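Side-chain contacts in 450aa long hypothetical fmu protein (PDB 2YXL), which probably binds RNA and methylates cytosine at C5 using S-adenosyl-L-methionine as methyl donor: residues 9-14 with 47-52; 37-42 with 52-57. All blocks are in the same frame, centred on the assembly; numbering follows the deposited sequence.

From the N terminus, the chain first lays down the lead-in and opening turn of helix 12-24, then the last turn of helix 32-41, and then enters the long helix 47-75. Contact 1 (9-14 with 47-52) brings that helix back to the start of the chain and closes a loop of 32 residues. Contact 2 (37-42 with 52-57) closes a much shorter one through the turn ahead of helix 47-75. Along the chain the two cross, and their segments share Val-52, though it carries neither contact. Their centres lie 8 Å apart, and they touch directly, with Lys-13 CD packed 3.5 Å from His-42 O. Together they tie three successive helices of the N-terminal helical region into one cluster.

Contact 1 of 2, residues 9-14 with 47-52; sequences SIPPKG and AWLNRV
Leu-49, in the first turn of helix 47-75, reaches over to Pro-11, the N-cap residue of helix 12-24, and its two methyls meet the CG-CD side of the proline ring. Its CB starts out toward 9-14. CG lies anti to the backbone N (chi1 -174°), which carries both methyls out to the ring. Beyond CG the branches part. CD1 sits 3.7 Å from Pro-11 CD and is 4.4 Å from Ile-10 CG2. CD2 takes the CG corner of the same ring, 3.9 Å from Pro-11 CG, with Lys-13 CE 4.3 Å from it. Gly-14 CA lies 4.4 Å from CD2; a CB on this residue would point at the leucine, and the CA atoms of Gly-14 and Leu-49 are 7.4 Å apart. Val-44 also lies against Leu-49.

Lys-13 contributes its methylene chain here, while NZ passes on to hydrogen-bond Asp-43 O. The backbone N of Ile-10, a buried residue, is hydrogen-bonded to Thr-106 OG1 of helix 104-121. What joins the two segments is therefore hydrocarbon alone: methyls, a proline ring and a lysine chain. Such a contact probably owes its stability to the exclusion of water and to fit, with Lys-13 NZ and Ile-10 N bonded elsewhere.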
ATOM      1  N   SER A   9      11.573 -27.019  -0.181  1.00 42.29           N
ATOM      2  CA  SER A   9      10.520 -28.002   0.081  1.00 41.86           C
ATOM      3  C   SER A   9       9.277 -27.344   0.685  1.00 41.38           C
ATOM      4  O   SER A   9       9.315 -26.842   1.811  1.00 41.40           O
ATOM      5  CB  SER A   9      11.033 -29.119   0.996  1.00 41.95           C
ATOM      6  OG  SER A   9      11.446 -28.598   2.247  1.00 42.32           O
ATOM      7  N   ILE A  10       8.182 -27.348  -0.075  1.00 40.70           N
ATOM      8  CA  ILE A  10       6.913 -26.785   0.384  1.00 39.99           C
ATOM      9  C   ILE A  10       5.899 -27.912   0.610  1.00 39.49           C
ATOM     10  O   ILE A  10       5.635 -28.697  -0.304  1.00 39.53           O
ATOM     11  CB  ILE A  10       6.344 -25.726  -0.615  1.00 40.07           C
ATOM     12  CG1 ILE A  10       7.413 -24.687  -0.974  1.00 39.96           C
ATOM     13  CG2 ILE A  10       5.104 -25.033  -0.036  1.00 39.80           C
ATOM     14  CD1 ILE A  10       7.046 -23.778  -2.136  1.00 39.91           C
ATOM     15  N   PRO A  11       5.343 -28.004   1.835  1.00 38.97           N
ATOM     16  CA  PRO A  11       4.303 -28.984   2.172  1.00 38.53           C
ATOM     17  C   PRO A  11       2.971 -28.693   1.455  1.00 38.06           C
ATOM     18  O   PRO A  11       2.768 -27.572   0.986  1.00 37.95           O
ATOM     19  CB  PRO A  11       4.149 -28.819   3.688  1.00 38.48           C
ATOM     20  CG  PRO A  11       4.580 -27.425   3.960  1.00 38.73           C
ATOM     21  CD  PRO A  11       5.695 -27.164   2.995  1.00 38.96           C
ATOM     22  N   PRO A  12       2.069 -29.697   1.372  1.00 37.68           N
ATOM     23  CA  PRO A  12       0.791 -29.546   0.660  1.00 37.31           C
ATOM     24  C   PRO A  12      -0.039 -28.342   1.105  1.00 37.00           C
ATOM     25  O   PRO A  12      -0.586 -27.630   0.257  1.00 37.03           O
ATOM     26  CB  PRO A  12       0.053 -30.850   0.984  1.00 37.32           C
ATOM     27  CG  PRO A  12       1.131 -31.829   1.258  1.00 37.40           C
ATOM     28  CD  PRO A  12       2.212 -31.050   1.945  1.00 37.51           C
ATOM     29  N   LYS A  13      -0.121 -28.111   2.416  1.00 36.62           N
ATOM     30  CA  LYS A  13      -0.860 -26.965   2.953  1.00 36.33           C
ATOM     31  C   LYS A  13      -0.219 -25.638   2.546  1.00 36.17           C
ATOM     32  O   LYS A  13      -0.906 -24.623   2.416  1.00 36.14           O
ATOM     33  CB  LYS A  13      -1.014 -27.058   4.480  1.00 36.31           C
ATOM     34  CG  LYS A  13       0.269 -26.868   5.287  1.00 36.24           C
ATOM     35  CD  LYS A  13      -0.026 -26.821   6.778  1.00 36.29           C
ATOM     36  CE  LYS A  13       1.248 -26.667   7.596  1.00 36.52           C
ATOM     37  NZ  LYS A  13       1.011 -26.906   9.051  1.00 36.42           N
ATOM     38  N   GLY A  14       1.098 -25.664   2.346  1.00 35.95           N
ATOM     39  CA  GLY A  14       1.851 -24.498   1.896  1.00 35.57           C
ATOM     40  C   GLY A  14       1.565 -24.165   0.446  1.00 35.34           C
ATOM     41  O   GLY A  14       1.467 -22.992   0.083  1.00 35.15           O
ATOM     42  N   ALA A  47       6.975 -20.429  11.471  1.00 42.52           N
ATOM     43  CA  ALA A  47       7.590 -19.167  11.064  1.00 42.21           C
ATOM     44  C   ALA A  47       8.468 -19.323   9.824  1.00 42.00           C
ATOM     45  O   ALA A  47       8.563 -18.402   9.012  1.00 42.03           O
ATOM     46  CB  ALA A  47       8.394 -18.567  12.216  1.00 42.23           C
ATOM     47  N   TRP A  48       9.106 -20.488   9.690  1.00 41.68           N
ATOM     48  CA  TRP A  48       9.963 -20.786   8.541  1.00 41.41           C
ATOM     49  C   TRP A  48       9.152 -20.877   7.250  1.00 41.30           C
ATOM     50  O   TRP A  48       9.569 -20.357   6.213  1.00 41.26           O
ATOM     51  CB  TRP A  48      10.746 -22.069   8.772  1.00 41.31           C
ATOM     52  N   LEU A  49       7.998 -21.538   7.326  1.00 41.13           N
ATOM     53  CA  LEU A  49       7.088 -21.641   6.191  1.00 40.93           C
ATOM     54  C   LEU A  49       6.436 -20.292   5.903  1.00 40.95           C
ATOM     55  O   LEU A  49       6.329 -19.887   4.745  1.00 40.96           O
ATOM     56  CB  LEU A  49       6.021 -22.716   6.435  1.00 40.89           C
ATOM     57  CG  LEU A  49       5.083 -23.048   5.268  1.00 40.56           C
ATOM     58  CD1 LEU A  49       5.854 -23.603   4.078  1.00 40.10           C
ATOM     59  CD2 LEU A  49       4.000 -24.022   5.704  1.00 40.71           C
ATOM     60  N   ASN A  50       6.014 -19.605   6.964  1.00 40.85           N
ATOM     61  CA  ASN A  50       5.428 -18.270   6.852  1.00 40.78           C
ATOM     62  C   ASN A  50       6.356 -17.316   6.101  1.00 40.48           C
ATOM     63  O   ASN A  50       5.908 -16.564   5.240  1.00 40.40           O
ATOM     64  CB  ASN A  50       5.101 -17.711   8.242  1.00 40.96           C
ATOM     65  CG  ASN A  50       4.049 -16.612   8.203  1.00 41.61           C
ATOM     66  OD1 ASN A  50       4.270 -15.533   7.645  1.00 41.83           O
ATOM     67  ND2 ASN A  50       2.898 -16.880   8.812  1.00 42.42           N
ATOM     68  N   ARG A  51       7.646 -17.377   6.429  1.00 40.17           N
ATOM     69  CA  ARG A  51       8.676 -16.557   5.793  1.00 39.88           C
ATOM     70  C   ARG A  51       8.847 -16.906   4.311  1.00 39.41           C
ATOM     71  O   ARG A  51       8.771 -16.025   3.450  1.00 39.59           O
ATOM     72  CB  ARG A  51      10.005 -16.708   6.545  1.00 39.90           C
ATOM     73  CG  ARG A  51      11.106 -15.765   6.090  1.00 40.19           C
ATOM     74  CD  ARG A  51      12.343 -15.874   6.972  1.00 40.42           C
ATOM     75  NE  ARG A  51      12.117 -15.363   8.325  1.00 41.72           N
ATOM     76  CZ  ARG A  51      12.083 -16.112   9.424  1.00 42.41           C
ATOM     77  NH1 ARG A  51      12.269 -17.427   9.356  1.00 43.14           N
ATOM     78  NH2 ARG A  51      11.872 -15.544  10.604  1.00 42.69           N
ATOM     79  N   VAL A  52       9.066 -18.189   4.029  1.00 38.71           N
ATOM     80  CA  VAL A  52       9.263 -18.685   2.665  1.00 38.17           C
ATOM     81  C   VAL A  52       8.074 -18.353   1.743  1.00 37.81           C
ATOM     82  O   VAL A  52       8.263 -17.859   0.630  1.00 37.69           O
ATOM     83  CB  VAL A  52       9.569 -20.213   2.669  1.00 38.13           C
ATOM     84  CG1 VAL A  52       9.350 -20.836   1.302  1.00 38.05           C
ATOM     85  CG2 VAL A  52      10.992 -20.465   3.142  1.00 38.44           C
TER

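Contact 2 of 2, residues 37-42 with 52-57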
ATOM      1  N   GLU A  37      -5.356 -13.834   5.493  1.00 42.67           N
ATOM      2  CA  GLU A  37      -6.551 -14.674   5.414  1.00 42.75           C
ATOM      3  C   GLU A  37      -6.230 -16.097   4.949  1.00 42.62           C
ATOM      4  O   GLU A  37      -6.665 -17.068   5.572  1.00 42.63           O
ATOM      5  CB  GLU A  37      -7.604 -14.015   4.508  1.00 42.84           C
ATOM      6  CG  GLU A  37      -8.695 -14.943   3.960  1.00 43.55           C
ATOM      7  CD  GLU A  37      -9.918 -15.057   4.855  1.00 44.52           C
ATOM      8  OE1 GLU A  37     -11.038 -15.117   4.303  1.00 44.97           O
ATOM      9  OE2 GLU A  37      -9.772 -15.092   6.097  1.00 45.20           O
ATOM     10  N   ALA A  38      -5.456 -16.206   3.869  1.00 42.51           N
ATOM     11  CA  ALA A  38      -5.120 -17.499   3.268  1.00 42.46           C
ATOM     12  C   ALA A  38      -4.230 -18.349   4.169  1.00 42.42           C
ATOM     13  O   ALA A  38      -4.394 -19.569   4.243  1.00 42.38           O
ATOM     14  CB  ALA A  38      -4.462 -17.300   1.912  1.00 42.40           C
ATOM     15  N   PHE A  39      -3.292 -17.692   4.844  1.00 42.37           N
ATOM     16  CA  PHE A  39      -2.336 -18.367   5.718  1.00 42.48           C
ATOM     17  C   PHE A  39      -3.004 -18.941   6.972  1.00 42.54           C
ATOM     18  O   PHE A  39      -2.664 -20.042   7.407  1.00 42.54           O
ATOM     19  CB  PHE A  39      -1.183 -17.420   6.076  1.00 42.38           C
ATOM     20  CG  PHE A  39      -0.163 -17.245   4.970  1.00 42.32           C
ATOM     21  CD1 PHE A  39      -0.490 -17.502   3.637  1.00 42.58           C
ATOM     22  CD2 PHE A  39       1.122 -16.802   5.263  1.00 42.32           C
ATOM     23  CE1 PHE A  39       0.450 -17.333   2.621  1.00 42.49           C
ATOM     24  CE2 PHE A  39       2.069 -16.629   4.254  1.00 42.22           C
ATOM     25  CZ  PHE A  39       1.732 -16.896   2.932  1.00 42.45           C
ATOM     26  N   LYS A  40      -3.961 -18.200   7.529  1.00 42.67           N
ATOM     27  CA  LYS A  40      -4.729 -18.651   8.693  1.00 42.83           C
ATOM     28  C   LYS A  40      -5.735 -19.733   8.313  1.00 42.89           C
ATOM     29  O   LYS A  40      -6.054 -20.607   9.124  1.00 42.95           O
ATOM     30  CB  LYS A  40      -5.455 -17.479   9.365  1.00 42.85           C
ATOM     31  CG  LYS A  40      -4.548 -16.343   9.828  1.00 43.11           C
ATOM     32  CD  LYS A  40      -3.752 -16.694  11.084  1.00 43.42           C
ATOM     33  CE  LYS A  40      -2.490 -15.850  11.186  1.00 43.29           C
ATOM     34  NZ  LYS A  40      -2.762 -14.399  10.991  1.00 43.44           N
ATOM     35  N   LYS A  41      -6.232 -19.659   7.079  1.00 42.96           N
ATOM     36  CA  LYS A  41      -7.170 -20.641   6.542  1.00 43.03           C
ATOM     37  C   LYS A  41      -6.492 -22.001   6.379  1.00 42.99           C
ATOM     38  O   LYS A  41      -7.082 -23.037   6.691  1.00 43.07           O
ATOM     39  CB  LYS A  41      -7.712 -20.162   5.192  1.00 43.14           C
ATOM     40  CG  LYS A  41      -9.056 -20.746   4.782  1.00 43.48           C
ATOM     41  CD  LYS A  41      -9.295 -20.523   3.294  1.00 44.54           C
ATOM     42  CE  LYS A  41     -10.752 -20.737   2.898  1.00 44.97           C
ATOM     43  NZ  LYS A  41     -11.564 -19.505   3.095  1.00 45.32           N
ATOM     44  N   HIS A  42      -5.249 -21.984   5.901  1.00 42.95           N
ATOM     45  CA  HIS A  42      -4.502 -23.208   5.610  1.00 42.93           C
ATOM     46  C   HIS A  42      -3.509 -23.617   6.700  1.00 43.02           C
ATOM     47  O   HIS A  42      -2.670 -24.498   6.487  1.00 42.98           O
ATOM     48  CB  HIS A  42      -3.807 -23.098   4.252  1.00 42.82           C
ATOM     49  CG  HIS A  42      -4.733 -23.289   3.094  1.00 42.75           C
ATOM     50  ND1 HIS A  42      -5.250 -22.235   2.372  1.00 42.65           N
ATOM     51  CD2 HIS A  42      -5.252 -24.413   2.546  1.00 42.56           C
ATOM     52  CE1 HIS A  42      -6.039 -22.703   1.422  1.00 42.67           C
ATOM     53  NE2 HIS A  42      -6.058 -24.020   1.504  1.00 42.59           N
ATOM     54  N   VAL A  52       9.066 -18.189   4.029  1.00 38.71           N
ATOM     55  CA  VAL A  52       9.263 -18.685   2.665  1.00 38.17           C
ATOM     56  C   VAL A  52       8.074 -18.353   1.743  1.00 37.81           C
ATOM     57  O   VAL A  52       8.263 -17.859   0.630  1.00 37.69           O
ATOM     58  CB  VAL A  52       9.569 -20.213   2.669  1.00 38.13           C
ATOM     59  CG1 VAL A  52       9.350 -20.836   1.302  1.00 38.05           C
ATOM     60  CG2 VAL A  52      10.992 -20.465   3.142  1.00 38.44           C
ATOM     61  N   LEU A  53       6.861 -18.611   2.223  1.00 37.27           N
ATOM     62  CA  LEU A  53       5.659 -18.353   1.444  1.00 36.88           C
ATOM     63  C   LEU A  53       5.386 -16.861   1.260  1.00 36.74           C
ATOM     64  O   LEU A  53       4.880 -16.450   0.217  1.00 36.59           O
ATOM     65  CB  LEU A  53       4.445 -19.050   2.060  1.00 36.79           C
ATOM     66  CG  LEU A  53       4.426 -20.582   2.131  1.00 36.52           C
ATOM     67  CD1 LEU A  53       3.079 -21.049   2.645  1.00 36.23           C
ATOM     68  CD2 LEU A  53       4.743 -21.239   0.791  1.00 36.36           C
ATOM     69  N   THR A  54       5.733 -16.063   2.272  1.00 36.54           N
ATOM     70  CA  THR A  54       5.630 -14.601   2.199  1.00 36.34           C
ATOM     71  C   THR A  54       6.599 -14.047   1.154  1.00 36.23           C
ATOM     72  O   THR A  54       6.236 -13.178   0.358  1.00 36.18           O
ATOM     73  CB  THR A  54       5.884 -13.944   3.581  1.00 36.32           C
ATOM     74  OG1 THR A  54       4.858 -14.349   4.493  1.00 36.45           O
ATOM     75  CG2 THR A  54       5.890 -12.420   3.490  1.00 36.07           C
ATOM     76  N   MET A  55       7.825 -14.564   1.161  1.00 36.09           N
ATOM     77  CA  MET A  55       8.835 -14.201   0.171  1.00 35.96           C
ATOM     78  C   MET A  55       8.350 -14.511  -1.253  1.00 35.54           C
ATOM     79  O   MET A  55       8.485 -13.678  -2.151  1.00 35.57           O
ATOM     80  CB  MET A  55      10.161 -14.910   0.488  1.00 36.17           C
ATOM     81  CG  MET A  55      11.305 -14.638  -0.489  1.00 37.08           C
ATOM     82  SD  MET A  55      11.240 -15.676  -1.971  1.00 39.85           S
ATOM     83  CE  MET A  55      11.733 -17.277  -1.315  1.00 39.15           C
ATOM     84  N   ILE A  56       7.781 -15.701  -1.445  1.00 35.04           N
ATOM     85  CA  ILE A  56       7.236 -16.107  -2.746  1.00 34.58           C
ATOM     86  C   ILE A  56       6.057 -15.212  -3.151  1.00 34.55           C
ATOM     87  O   ILE A  56       5.968 -14.774  -4.303  1.00 34.35           O
ATOM     88  CB  ILE A  56       6.837 -17.611  -2.760  1.00 34.60           C
ATOM     89  CG1 ILE A  56       8.087 -18.496  -2.623  1.00 34.38           C
ATOM     90  CG2 ILE A  56       6.059 -17.969  -4.038  1.00 34.21           C
ATOM     91  CD1 ILE A  56       7.798 -19.978  -2.441  1.00 34.20           C
ATOM     92  N   PHE A  57       5.178 -14.934  -2.189  1.00 34.45           N
ATOM     93  CA  PHE A  57       4.032 -14.048  -2.382  1.00 34.43           C
ATOM     94  C   PHE A  57       4.446 -12.716  -3.008  1.00 34.43           C
ATOM     95  O   PHE A  57       3.919 -12.328  -4.055  1.00 34.63           O
ATOM     96  CB  PHE A  57       3.307 -13.826  -1.047  1.00 34.47           C
ATOM     97  CG  PHE A  57       2.103 -12.931  -1.142  1.00 34.77           C
ATOM     98  CD1 PHE A  57       2.204 -11.571  -0.850  1.00 34.97           C
ATOM     99  CD2 PHE A  57       0.860 -13.448  -1.507  1.00 34.80           C
ATOM    100  CE1 PHE A  57       1.088 -10.735  -0.931  1.00 35.08           C
ATOM    101  CE2 PHE A  57      -0.261 -12.623  -1.591  1.00 34.96           C
ATOM    102  CZ  PHE A  57      -0.146 -11.262  -1.300  1.00 35.15           C
TER
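Phe-39, near the end of helix 32-41, drives its ring against Leu-53 and Thr-54 in helix 47-75. These are two consecutive helices joined by a short turn and steeply inclined to each other, part of the N-terminal helical region, which is probably the NusB-like domain known from bacterial RsmB.

Leu-53 comes first. Its CB lies 3.6 Å from Phe-39 CZ, approaching the ring obliquely, and its backbone C is 4.0 Å from the same CZ. Beyond CB, the methyl CD2 turns to Ile-10 CG2. Thr-54 meets the neighbouring ring corner: OG1 stands at the edge, near the ring plane, 3.6 Å from Phe-39 CE2. With OG1 anti to the carbonyl carbon (chi1 -64°), this oxygen lies beside its own backbone N and facing the phenyl edge. It is hydrogen-bonded to Asn-50 O one turn back and to Lys-35 NZ, so a polar atom next to the aromatic edge has its partners. Replacing Phe-39 by an alanine would probably open a gap beside Leu-53 CB and leave the Thr-54 hydroxyl without its aromatic neighbour.

Phe-57 again points toward helix 32-41 but stops 5.3 Å short of it and packs on Ser-31. The backbone continues the helix here, Phe-57 N giving its hydrogen to Leu-53 O at 2.9 Å.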